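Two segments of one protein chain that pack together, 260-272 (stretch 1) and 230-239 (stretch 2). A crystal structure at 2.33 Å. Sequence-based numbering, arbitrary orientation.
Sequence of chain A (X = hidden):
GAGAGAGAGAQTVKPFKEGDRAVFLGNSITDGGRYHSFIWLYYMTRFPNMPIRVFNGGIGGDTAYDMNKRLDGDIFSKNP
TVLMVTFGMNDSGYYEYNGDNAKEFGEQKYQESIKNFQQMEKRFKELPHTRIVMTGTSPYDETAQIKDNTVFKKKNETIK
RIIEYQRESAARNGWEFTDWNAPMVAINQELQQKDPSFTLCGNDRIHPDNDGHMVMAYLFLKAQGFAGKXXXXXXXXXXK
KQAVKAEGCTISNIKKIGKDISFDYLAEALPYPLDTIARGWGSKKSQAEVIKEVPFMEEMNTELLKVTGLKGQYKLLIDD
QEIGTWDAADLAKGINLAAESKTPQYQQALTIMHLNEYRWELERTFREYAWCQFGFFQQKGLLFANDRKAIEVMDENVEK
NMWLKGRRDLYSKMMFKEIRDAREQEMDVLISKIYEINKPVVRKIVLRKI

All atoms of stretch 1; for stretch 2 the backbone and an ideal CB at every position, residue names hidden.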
# COMPACT_ATOMS: atom_id res chain seq x y z
N ASP A 260 -41.52 -2.76 8.44
CA ASP A 260 -40.10 -3.11 8.50
C ASP A 260 -39.76 -4.06 7.37
O ASP A 260 -40.55 -4.94 7.01
CB ASP A 260 -39.76 -3.76 9.83
CG ASP A 260 -40.19 -2.94 11.00
OD1 ASP A 260 -40.42 -1.74 10.80
OD2 ASP A 260 -40.35 -3.51 12.09
N ILE A 261 -38.55 -3.93 6.84
CA ILE A 261 -38.11 -4.83 5.79
C ILE A 261 -36.76 -5.42 6.18
O ILE A 261 -35.92 -4.73 6.76
CB ILE A 261 -38.06 -4.12 4.42
CG1 ILE A 261 -37.83 -5.13 3.30
CG2 ILE A 261 -37.02 -3.01 4.42
CD1 ILE A 261 -38.08 -4.57 1.92
N SER A 262 -36.57 -6.69 5.87
CA SER A 262 -35.37 -7.40 6.29
C SER A 262 -34.98 -8.39 5.20
O SER A 262 -35.83 -8.85 4.44
CB SER A 262 -35.60 -8.12 7.62
OG SER A 262 -36.42 -9.26 7.44
N PHE A 263 -33.69 -8.66 5.10
CA PHE A 263 -33.23 -9.66 4.15
C PHE A 263 -31.86 -10.19 4.56
O PHE A 263 -31.23 -9.69 5.50
CB PHE A 263 -33.20 -9.10 2.72
CG PHE A 263 -32.40 -7.84 2.58
CD1 PHE A 263 -32.97 -6.61 2.83
CD2 PHE A 263 -31.08 -7.89 2.16
CE1 PHE A 263 -32.24 -5.44 2.68
CE2 PHE A 263 -30.34 -6.73 2.01
CZ PHE A 263 -30.92 -5.50 2.27
N ASP A 264 -31.43 -11.23 3.85
CA ASP A 264 -30.14 -11.86 4.04
C ASP A 264 -29.21 -11.42 2.92
O ASP A 264 -29.59 -11.45 1.74
CB ASP A 264 -30.29 -13.38 4.06
CG ASP A 264 -30.94 -13.89 5.35
OD1 ASP A 264 -31.00 -13.12 6.33
OD2 ASP A 264 -31.41 -15.04 5.37
N TYR A 265 -28.03 -10.94 3.32
CA TYR A 265 -27.02 -10.37 2.44
C TYR A 265 -25.77 -11.23 2.54
O TYR A 265 -25.20 -11.36 3.62
CB TYR A 265 -26.75 -8.93 2.88
CG TYR A 265 -25.51 -8.26 2.33
CD1 TYR A 265 -25.30 -8.11 0.97
CD2 TYR A 265 -24.56 -7.75 3.20
CE1 TYR A 265 -24.18 -7.48 0.49
CE2 TYR A 265 -23.43 -7.12 2.72
CZ TYR A 265 -23.24 -6.99 1.37
OH TYR A 265 -22.11 -6.35 0.90
N LEU A 266 -25.35 -11.83 1.43
CA LEU A 266 -24.09 -12.58 1.42
C LEU A 266 -23.18 -11.93 0.39
O LEU A 266 -23.35 -12.14 -0.81
CB LEU A 266 -24.31 -14.07 1.15
CG LEU A 266 -22.99 -14.86 1.05
CD1 LEU A 266 -22.20 -14.82 2.38
CD2 LEU A 266 -23.19 -16.30 0.60
N ALA A 267 -22.21 -11.16 0.86
CA ALA A 267 -21.27 -10.49 -0.01
C ALA A 267 -20.17 -11.45 -0.43
O ALA A 267 -19.89 -12.43 0.25
CB ALA A 267 -20.67 -9.27 0.69
N GLU A 268 -19.57 -11.18 -1.60
CA GLU A 268 -18.38 -11.90 -2.02
C GLU A 268 -17.12 -11.30 -1.43
O GLU A 268 -16.08 -11.99 -1.38
CB GLU A 268 -18.25 -11.91 -3.54
CG GLU A 268 -19.39 -12.60 -4.26
CD GLU A 268 -19.41 -12.33 -5.75
OE1 GLU A 268 -18.53 -11.57 -6.24
OE2 GLU A 268 -20.32 -12.85 -6.43
N ALA A 269 -17.17 -10.05 -1.00
CA ALA A 269 -15.99 -9.36 -0.50
C ALA A 269 -16.40 -8.55 0.71
O ALA A 269 -17.58 -8.25 0.92
CB ALA A 269 -15.37 -8.47 -1.58
N LEU A 270 -15.41 -8.19 1.51
CA LEU A 270 -15.57 -7.32 2.66
C LEU A 270 -15.24 -5.88 2.27
O LEU A 270 -14.61 -5.64 1.24
CB LEU A 270 -14.64 -7.78 3.80
CG LEU A 270 -14.89 -9.16 4.41
CD1 LEU A 270 -13.82 -9.49 5.47
CD2 LEU A 270 -16.29 -9.26 5.01
N PRO A 271 -15.71 -4.89 3.04
CA PRO A 271 -15.28 -3.51 2.78
C PRO A 271 -13.80 -3.33 3.07
O PRO A 271 -13.18 -4.08 3.83
CB PRO A 271 -16.13 -2.68 3.74
CG PRO A 271 -16.47 -3.61 4.85
CD PRO A 271 -16.61 -4.98 4.21
N TYR A 272 -13.22 -2.31 2.46
CA TYR A 272 -11.83 -1.98 2.72
C TYR A 272 -11.73 -1.24 4.04
O TYR A 272 -12.39 -0.21 4.21
CB TYR A 272 -11.24 -1.13 1.61
CG TYR A 272 -9.75 -1.00 1.77
CD1 TYR A 272 -8.89 -1.98 1.27
CD2 TYR A 272 -9.19 0.08 2.46
CE1 TYR A 272 -7.52 -1.87 1.42
CE2 TYR A 272 -7.82 0.19 2.61
CZ TYR A 272 -6.99 -0.79 2.10
OH TYR A 272 -5.62 -0.68 2.25
N UNK A 230 -17.14 -1.93 -7.47
CA UNK A 230 -17.83 -1.80 -6.20
C UNK A 230 -17.55 -3.01 -5.33
O UNK A 230 -17.40 -4.13 -5.83
CB UNK A 230 -19.34 -1.63 -6.41
N UNK A 231 -17.54 -2.79 -4.02
CA UNK A 231 -17.52 -3.90 -3.08
C UNK A 231 -18.72 -4.80 -3.31
O UNK A 231 -18.60 -6.00 -3.54
CB UNK A 231 -17.50 -3.39 -1.64
N UNK A 232 -19.91 -4.19 -3.29
CA UNK A 232 -21.16 -4.85 -3.65
C UNK A 232 -22.16 -3.75 -3.96
O UNK A 232 -22.02 -2.61 -3.52
CB UNK A 232 -21.66 -5.77 -2.54
N UNK A 233 -23.17 -4.10 -4.74
CA UNK A 233 -24.19 -3.14 -5.17
C UNK A 233 -25.53 -3.87 -5.13
O UNK A 233 -25.82 -4.70 -5.99
CB UNK A 233 -23.90 -2.58 -6.56
N UNK A 234 -26.32 -3.58 -4.11
CA UNK A 234 -27.61 -4.23 -3.96
C UNK A 234 -28.72 -3.19 -3.99
O UNK A 234 -28.60 -2.10 -3.41
CB UNK A 234 -27.66 -5.04 -2.66
N UNK A 235 -29.80 -3.53 -4.69
CA UNK A 235 -30.99 -2.70 -4.78
C UNK A 235 -32.20 -3.59 -4.52
O UNK A 235 -32.43 -4.55 -5.27
CB UNK A 235 -31.09 -2.01 -6.14
N UNK A 236 -32.94 -3.26 -3.47
CA UNK A 236 -34.16 -3.96 -3.07
C UNK A 236 -35.35 -3.02 -3.23
O UNK A 236 -35.36 -1.91 -2.68
CB UNK A 236 -34.06 -4.47 -1.63
N UNK A 237 -36.36 -3.47 -3.97
CA UNK A 237 -37.63 -2.76 -4.02
C UNK A 237 -38.54 -3.30 -2.92
O UNK A 237 -38.90 -4.48 -2.92
CB UNK A 237 -38.29 -2.90 -5.39
N UNK A 238 -38.94 -2.41 -2.00
CA UNK A 238 -39.69 -2.85 -0.84
C UNK A 238 -41.09 -3.34 -1.19
O UNK A 238 -41.58 -4.29 -0.59
CB UNK A 238 -39.78 -1.71 0.18
N UNK A 239 -41.72 -2.74 -2.20
CA UNK A 239 -43.08 -3.15 -2.53
C UNK A 239 -43.15 -4.45 -3.32
O UNK A 239 -44.19 -5.11 -3.30
CB UNK A 239 -43.77 -2.04 -3.32

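The two segments run nearly antiparallel, at 157°, with strand axes 9.1 Å apart at closest approach. That spacing is too wide for backbone pairing, so side chains must fill the gap.

At position 230 the ideal CB has nothing of stretch 1 within 5.5 Å, and a polar or charged residue would serve as well as any. It is Asp230, which makes no contact across.

Position 231 points toward the turn that follows the first strand, its ideal CB 4.7 Å from Leu270 O. Phi/psi of -59/-53 excludes little, and the short gap favours a compact side chain, apolar such as valine or isoleucine, or threonine, whose hydroxyl could turn toward the carbonyl oxygen. Val231, with chi1 t, brings CG1 to 3.6 Å from Leu270 O and covers the backbone of the turn. A water joins the two main chains here, its oxygen 2.5 Å from Val231 O, to which it donates, and 3.0 Å from Ala269 N, from which it accepts.

At position 232 the ideal CB already lies 3.5 Å from Tyr265 OH and 4.9 Å from Ala267 CB. Little room remains in that direction, which suits alanine, glycine or perhaps serine. The residue is Ala232, whose CB sits at the edge of the Tyr265 ring.

Position 233 points away, so polar or apolar side chains of many sizes would do; the residue is Asn233, which makes no contact across.

Position 234 faces the Tyr265 ring, with CE1 5.3 Å from the ideal CB, and Phe263 lies on the same side. A long, flexible apolar chain, methionine or leucine, could reach both rings. Met234 lays CE over a face of Tyr265, 3.6 Å from its CE1, while SD approaches the edge of Phe263, 4.1 Å from its CE2. Its chi3 of 109° lies between wells.

The ideal CB of position 235 is again without a neighbour in stretch 1, and a polar residue is reasonable: Glu235.

At position 236 the ideal CB is 4.8 Å from Phe263 CE1 and 5.4 Å from Ile261 CD1. Isoleucine, valine, leucine or methionine would suit this apolar surface. Ile236 uses both branches: CD1 rests over a face of Phe263, 3.6 Å from CZ, and CG2 meets Ile261 CD1 at 4.0 Å.

Position 237 points away and could be polar. In Asn237, OD1 accepts a weak hydrogen bond from the backbone N of position 239 (2.9 Å, 116°).

At position 238 CA-to-CB runs sideways, yet the ideal CB is 3.8 Å from Ile261 CD1, and a small residue fits readily. Ala238 packs its CB 3.7 Å from Ile261 CD1.

Position 239 points away from stretch 1, leaving the choice open; Asn239 makes no contact with it.

Stretch 2 230-239: DVANMEINAN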
# COMPACT_ATOMS: atom_id res chain seq x y z
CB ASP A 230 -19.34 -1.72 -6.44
CG ASP A 230 -19.81 -0.33 -6.80
OD1 ASP A 230 -19.06 0.63 -6.59
OD2 ASP A 230 -20.93 -0.21 -7.34
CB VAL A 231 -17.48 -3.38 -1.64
CG1 VAL A 231 -17.47 -4.54 -0.66
CG2 VAL A 231 -16.29 -2.44 -1.42
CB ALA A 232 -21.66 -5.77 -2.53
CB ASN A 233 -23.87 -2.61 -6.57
CG ASN A 233 -24.57 -1.29 -6.88
OD1 ASN A 233 -25.51 -0.90 -6.21
ND2 ASN A 233 -24.11 -0.61 -7.93
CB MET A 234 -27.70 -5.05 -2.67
CG MET A 234 -27.73 -4.20 -1.43
SD MET A 234 -27.14 -5.07 0.01
CE MET A 234 -25.58 -4.22 0.25
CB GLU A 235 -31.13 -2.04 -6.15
CG GLU A 235 -32.22 -0.98 -6.21
CD GLU A 235 -32.41 -0.39 -7.60
OE1 GLU A 235 -31.42 -0.27 -8.36
OE2 GLU A 235 -33.57 -0.04 -7.92
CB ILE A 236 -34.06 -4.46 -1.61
CG1 ILE A 236 -33.03 -5.59 -1.48
CG2 ILE A 236 -35.44 -4.85 -1.10
CD1 ILE A 236 -31.62 -5.14 -1.21
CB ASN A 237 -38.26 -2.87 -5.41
CG ASN A 237 -39.62 -2.19 -5.49
OD1 ASN A 237 -40.57 -2.62 -4.84
ND2 ASN A 237 -39.69 -1.07 -6.20
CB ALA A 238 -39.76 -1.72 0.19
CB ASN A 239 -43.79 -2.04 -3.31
CG ASN A 239 -43.73 -0.69 -2.60
OD1 ASN A 239 -43.45 0.33 -3.23
ND2 ASN A 239 -44.01 -0.68 -1.29
O HOH W 1 -19.07 -8.13 -2.23
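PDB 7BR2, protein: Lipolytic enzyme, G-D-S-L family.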